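Lactose Operon Repressor (Escherichia coli, PDB 1JYE) represses transcription of the lactose operon by binding operator DNA, which it releases when an inducer sugar binds, and is seen here as a dimeric variant lacking its C-terminal end. Local coordinates at residues A[122-128]-A[143-149]; A[104-108]-A[132-136]. The protein carries 1 engineered substitution. All blocks are in the same frame, centred on the assembly; numbering follows the deposited sequence.

Contact 1: A[122-128]-A[143-149]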
loop_
_atom_site.group_PDB
_atom_site.type_symbol
_atom_site.label_atom_id
_atom_site.label_comp_id
_atom_site.label_asym_id
_atom_site.label_seq_id
_atom_site.Cartn_x
_atom_site.Cartn_y
_atom_site.Cartn_z
ATOM N N LEU A 122 -4.026 5.018 23.296
ATOM C CA LEU A 122 -4.148 3.951 22.314
ATOM C C LEU A 122 -5.053 4.287 21.138
ATOM O O LEU A 122 -6.139 4.833 21.313
ATOM C CB LEU A 122 -4.695 2.688 22.984
ATOM C CG LEU A 122 -3.837 2.028 24.061
ATOM C CD1 LEU A 122 -4.689 1.066 24.878
ATOM C CD2 LEU A 122 -2.677 1.300 23.405
ATOM N N ILE A 123 -4.589 3.967 19.934
ATOM C CA ILE A 123 -5.400 4.155 18.739
ATOM C C ILE A 123 -5.662 2.739 18.227
ATOM O O ILE A 123 -4.727 1.988 17.938
ATOM C CB ILE A 123 -4.667 4.983 17.659
ATOM C CG1 ILE A 123 -4.427 6.403 18.179
ATOM C CG2 ILE A 123 -5.504 5.026 16.388
ATOM C CD1 ILE A 123 -3.679 7.311 17.214
ATOM N N ILE A 124 -6.935 2.364 18.155
ATOM C CA ILE A 124 -7.319 1.032 17.701
ATOM C C ILE A 124 -7.778 1.097 16.245
ATOM O O ILE A 124 -8.915 1.480 15.948
ATOM C CB ILE A 124 -8.464 0.460 18.573
ATOM C CG1 ILE A 124 -8.117 0.599 20.062
ATOM C CG2 ILE A 124 -8.698 -1.005 18.228
ATOM C CD1 ILE A 124 -6.879 -0.165 20.494
ATOM N N ASN A 125 -6.876 0.724 15.343
ATOM C CA ASN A 125 -7.139 0.737 13.907
ATOM C C ASN A 125 -7.395 -0.700 13.452
ATOM O O ASN A 125 -6.689 -1.234 12.597
ATOM C CB ASN A 125 -5.922 1.331 13.190
ATOM C CG ASN A 125 -6.157 1.537 11.712
ATOM O OD1 ASN A 125 -7.194 2.062 11.308
ATOM N ND2 ASN A 125 -5.184 1.138 10.895
ATOM N N TYR A 126 -8.429 -1.309 14.026
ATOM C CA TYR A 126 -8.785 -2.696 13.749
ATOM C C TYR A 126 -10.315 -2.810 13.762
ATOM O O TYR A 126 -10.967 -2.254 14.639
ATOM C CB TYR A 126 -8.172 -3.573 14.843
ATOM C CG TYR A 126 -8.337 -5.055 14.635
ATOM C CD1 TYR A 126 -7.517 -5.752 13.748
ATOM C CD2 TYR A 126 -9.320 -5.765 15.321
ATOM C CE1 TYR A 126 -7.674 -7.122 13.550
ATOM C CE2 TYR A 126 -9.487 -7.133 15.131
ATOM C CZ TYR A 126 -8.661 -7.805 14.245
ATOM O OH TYR A 126 -8.828 -9.157 14.057
ATOM N N PRO A 127 -10.903 -3.539 12.797
ATOM C CA PRO A 127 -12.365 -3.683 12.736
ATOM C C PRO A 127 -12.982 -4.448 13.904
ATOM O O PRO A 127 -12.651 -5.606 14.146
ATOM C CB PRO A 127 -12.582 -4.380 11.396
ATOM C CG PRO A 127 -11.376 -5.259 11.292
ATOM C CD PRO A 127 -10.254 -4.344 11.745
ATOM N N LEU A 128 -13.893 -3.795 14.620
ATOM C CA LEU A 128 -14.539 -4.412 15.777
ATOM C C LEU A 128 -16.032 -4.112 15.811
ATOM O O LEU A 128 -16.435 -2.974 15.583
ATOM C CB LEU A 128 -13.904 -3.884 17.065
ATOM C CG LEU A 128 -12.447 -4.263 17.325
ATOM C CD1 LEU A 128 -11.839 -3.317 18.345
ATOM C CD2 LEU A 128 -12.379 -5.711 17.807
ATOM N N VAL A 143 -6.674 3.840 30.201
ATOM C CA VAL A 143 -5.808 4.587 29.295
ATOM C C VAL A 143 -6.716 5.026 28.146
ATOM O O VAL A 143 -7.469 4.217 27.614
ATOM C CB VAL A 143 -4.677 3.695 28.732
ATOM C CG1 VAL A 143 -3.901 4.448 27.666
ATOM C CG2 VAL A 143 -3.747 3.261 29.855
ATOM N N PRO A 144 -6.664 6.308 27.751
ATOM C CA PRO A 144 -7.533 6.744 26.653
ATOM C C PRO A 144 -7.375 5.894 25.396
ATOM O O PRO A 144 -6.258 5.582 24.984
ATOM C CB PRO A 144 -7.124 8.204 26.444
ATOM C CG PRO A 144 -5.700 8.235 26.913
ATOM C CD PRO A 144 -5.746 7.387 28.154
ATOM N N ALA A 145 -8.502 5.512 24.800
ATOM C CA ALA A 145 -8.496 4.692 23.594
ATOM C C ALA A 145 -9.413 5.283 22.529
ATOM O O ALA A 145 -10.560 5.637 22.807
ATOM C CB ALA A 145 -8.935 3.272 23.927
ATOM N N LEU A 146 -8.902 5.366 21.306
ATOM C CA LEU A 146 -9.654 5.918 20.187
ATOM C C LEU A 146 -9.754 4.862 19.087
ATOM O O LEU A 146 -8.741 4.324 18.645
ATOM C CB LEU A 146 -8.939 7.166 19.667
ATOM C CG LEU A 146 -9.581 7.965 18.537
ATOM C CD1 LEU A 146 -10.902 8.580 19.014
ATOM C CD2 LEU A 146 -8.621 9.058 18.103
ATOM N N PHE A 147 -10.977 4.568 18.651
ATOM C CA PHE A 147 -11.210 3.553 17.622
ATOM C C PHE A 147 -11.442 4.155 16.240
ATOM O O PHE A 147 -12.197 5.117 16.093
ATOM C CB PHE A 147 -12.416 2.686 18.008
ATOM C CG PHE A 147 -12.225 1.905 19.282
ATOM C CD1 PHE A 147 -12.245 2.545 20.520
ATOM C CD2 PHE A 147 -12.026 0.531 19.242
ATOM C CE1 PHE A 147 -12.071 1.820 21.705
ATOM C CE2 PHE A 147 -11.848 -0.206 20.419
ATOM C CZ PHE A 147 -11.872 0.443 21.654
ATOM N N LEU A 148 -10.809 3.569 15.226
ATOM C CA LEU A 148 -10.939 4.067 13.859
ATOM C C LEU A 148 -11.667 3.128 12.894
ATOM O O LEU A 148 -11.866 3.471 11.726
ATOM C CB LEU A 148 -9.549 4.387 13.295
ATOM C CG LEU A 148 -8.655 5.292 14.148
ATOM C CD1 LEU A 148 -7.342 5.569 13.406
ATOM C CD2 LEU A 148 -9.386 6.597 14.456
ATOM N N ASP A 149 -12.067 1.950 13.364
ATOM C CA ASP A 149 -12.759 0.995 12.495
ATOM C C ASP A 149 -13.887 0.318 13.260
ATOM O O ASP A 149 -13.801 -0.858 13.621
ATOM C CB ASP A 149 -11.781 -0.062 11.979
ATOM C CG ASP A 149 -12.303 -0.798 10.754
ATOM O OD1 ASP A 149 -13.505 -0.661 10.429
ATOM O OD2 ASP A 149 -11.506 -1.517 10.117
HETATM O O HOH W 1 -11.450 0.195 15.692
HETATM O O HOH W 2 -8.736 -1.639 10.143
#
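Two neighbouring strands of a parallel sheet, 122-125 and 145-147, pair here as the ends of a beta-alpha-beta crossover through helix 130-139, part of the Rossmann-like subdomain of the periplasmic-binding-protein fold. The strand axes come within 4.6 Å at 21°. Leu122 opens the pairing: its N donates to Pro144 O (2.9 Å) and its O accepts from Leu146 N (2.8 Å), while Leu122 CG lies 4.3 Å from Val143 CG1 and the side chain meets helix 104-115. Ile123 turns to the other face with Leu146, where helices 74-89 and 293-308 pack; its CG2 reaches Leu148 CD1 at 3.5 Å. Ile124 N donates to Leu146 O (2.7 Å) and its O accepts from Leu148 N (2.9 Å). Its CG1 sits over the Phe147 ring in a CH-pi contact, 4.0 Å from the centroid. Beyond, the backbones part and water 1 fills the gap, donating to Ile124 O (2.9 Å) and Tyr126 O (2.7 Å) and accepting from Asp149 N (3.0 Å). Asn125 ND2 is hydrogen-bonded to Thr68 OG1, and the CA-to-CB bond of Tyr126 points away from 143-149. Pro127, with no N-H to offer, presents its CA to Asp149 O at 3.3 Å. Asp149 OD1 is hydrogen-bonded to Ser193 OG across the interdomain cleft, and OD2 takes a bond from water 2 (2.8 Å). Leu128 restores backbone pairing: its N donates to Asp149 O at 3.1 Å, and its CD1 meets the Phe147 ring edge at CE2 (3.7 Å).

Contact 2: A[104-108]-A[132-136]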
loop_
_atom_site.group_PDB
_atom_site.type_symbol
_atom_site.label_atom_id
_atom_site.label_comp_id
_atom_site.label_asym_id
_atom_site.label_seq_id
_atom_site.Cartn_x
_atom_site.Cartn_y
_atom_site.Cartn_z
ATOM N N VAL A 104 -11.638 -10.685 18.593
ATOM C CA VAL A 104 -11.521 -9.638 19.592
ATOM C C VAL A 104 -10.397 -10.009 20.558
ATOM O O VAL A 104 -9.750 -9.139 21.136
ATOM C CB VAL A 104 -12.845 -9.478 20.375
ATOM C CG1 VAL A 104 -13.238 -10.809 21.005
ATOM C CG2 VAL A 104 -12.702 -8.402 21.439
ATOM N N GLU A 105 -10.161 -11.309 20.722
ATOM C CA GLU A 105 -9.110 -11.776 21.620
ATOM C C GLU A 105 -7.732 -11.375 21.104
ATOM O O GLU A 105 -6.853 -11.012 21.882
ATOM C CB GLU A 105 -9.173 -13.297 21.776
ATOM C CG GLU A 105 -10.431 -13.800 22.465
ATOM C CD GLU A 105 -10.685 -13.106 23.787
ATOM O OE1 GLU A 105 -9.733 -12.977 24.583
ATOM O OE2 GLU A 105 -11.839 -12.692 24.033
ATOM N N ALA A 106 -7.550 -11.446 19.790
ATOM C CA ALA A 106 -6.279 -11.080 19.176
ATOM C C ALA A 106 -6.019 -9.594 19.400
ATOM O O ALA A 106 -4.884 -9.182 19.644
ATOM C CB ALA A 106 -6.310 -11.390 17.684
ATOM N N CYS A 107 -7.077 -8.792 19.322
ATOM C CA CYS A 107 -6.947 -7.353 19.518
ATOM C C CYS A 107 -6.675 -7.050 20.987
ATOM O O CYS A 107 -5.882 -6.168 21.307
ATOM C CB CYS A 107 -8.218 -6.633 19.058
ATOM S SG CYS A 107 -8.016 -4.842 18.875
ATOM N N LYS A 108 -7.333 -7.782 21.881
ATOM C CA LYS A 108 -7.118 -7.575 23.309
ATOM C C LYS A 108 -5.666 -7.877 23.667
ATOM O O LYS A 108 -5.063 -7.191 24.490
ATOM C CB LYS A 108 -8.049 -8.474 24.123
ATOM C CG LYS A 108 -9.506 -8.059 24.059
ATOM C CD LYS A 108 -10.385 -9.043 24.815
ATOM C CE LYS A 108 -11.818 -8.561 24.869
ATOM N NZ LYS A 108 -11.912 -7.272 25.601
ATOM N N ASP A 132 -17.510 -6.213 20.778
ATOM C CA ASP A 132 -16.067 -6.423 20.824
ATOM C C ASP A 132 -15.307 -5.120 21.066
ATOM O O ASP A 132 -14.293 -5.112 21.766
ATOM C CB ASP A 132 -15.570 -7.088 19.535
ATOM C CG ASP A 132 -16.024 -8.534 19.409
ATOM O OD1 ASP A 132 -16.387 -9.139 20.443
ATOM O OD2 ASP A 132 -16.002 -9.073 18.282
ATOM N N ALA A 133 -15.789 -4.020 20.490
ATOM C CA ALA A 133 -15.125 -2.732 20.683
ATOM C C ALA A 133 -15.241 -2.326 22.150
ATOM O O ALA A 133 -14.290 -1.816 22.745
ATOM C CB ALA A 133 -15.754 -1.667 19.781
ATOM N N ILE A 134 -16.414 -2.553 22.732
ATOM C CA ILE A 134 -16.625 -2.222 24.137
ATOM C C ILE A 134 -15.684 -3.073 24.990
ATOM O O ILE A 134 -15.108 -2.593 25.966
ATOM C CB ILE A 134 -18.090 -2.475 24.550
ATOM C CG1 ILE A 134 -18.994 -1.427 23.890
ATOM C CG2 ILE A 134 -18.227 -2.424 26.073
ATOM C CD1 ILE A 134 -20.481 -1.678 24.085
ATOM N N ALA A 135 -15.517 -4.333 24.599
ATOM C CA ALA A 135 -14.641 -5.249 25.320
ATOM C C ALA A 135 -13.187 -4.784 25.236
ATOM O O ALA A 135 -12.451 -4.824 26.225
ATOM C CB ALA A 135 -14.779 -6.655 24.753
ATOM N N VAL A 136 -12.768 -4.347 24.054
ATOM C CA VAL A 136 -11.400 -3.868 23.886
ATOM C C VAL A 136 -11.181 -2.600 24.709
ATOM O O VAL A 136 -10.135 -2.431 25.335
ATOM C CB VAL A 136 -11.090 -3.580 22.402
ATOM C CG1 VAL A 136 -9.736 -2.884 22.270
ATOM C CG2 VAL A 136 -11.082 -4.885 21.621
HETATM O O HOH W 3 -14.379 -11.224 17.551
#
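Val136 is the main bump on the 132-136 side. Its CG2 drops into a three-sided hollow on helix 104-115, lying 3.9 Å from Val104 CG2, 4.1 Å from Cys107 SG and 4.3 Å from Lys108 CG; these residues, spaced i, i+3 and i+4, face the partner helix together and border the hollow. The fit is reciprocal. Val104, its CA-to-CB bond aimed at the partner helix, fills the matching notch between Asp132, Ala135 and Val136: Val104 CB lies 3.5 Å from Asp132 CG, and Val104 CG2 lies 4.3 Å from Ala135 CB. Ala135, with only a methyl group, leaves room in this notch for Val104; the segment axes lie 9.8 Å apart, inclined by 22°. Such near-parallel alignment follows from the Rossmann-like architecture, in which helices 104-115 and 130-139 precede successive parallel strands, 122-125 and 145-147, and lie side by side on one face of the sheet. Towards that sheet the hollow is floored by the turn after strand 122-125, since Cys107 touches Tyr126 and Val136 touches Leu128. On the outer side, Lys108 stretches across the groove past Ala135, with 2.6 Å between Lys108 NZ and Ala135 O. At the N-terminal end, where the groove opens to solvent, water 3 spans the helices, donating to Asp132 OD2 (2.8 Å) and accepting a weak bond from Val104 N (3.0 Å). The backbone N of Asp132 itself donates to Asp129 OD1.

The two contacts are successive layers of one subdomain: contact 1 lies in the sheet and contact 2 between the helices on one face of it, their centres 10 Å apart. Their segments alternate along the chain. Phe147 and Leu128 bring the layers together, with Phe147 CZ 3.5 Å from Ala133 O, Phe147 CE2 3.9 Å from Val136 CG1, and Leu128 CD1 3.7 Å from Val136 CG2; Tyr126 CD2 adds a contact to Cys107 SG at 3.9 Å. The 149 end of contact 1 borders the interdomain cleft, where LacI-family repressors bind their effectors; contact 2 packs behind Tyr126, Leu128 and Phe147 at the C-terminal ends of the two strands.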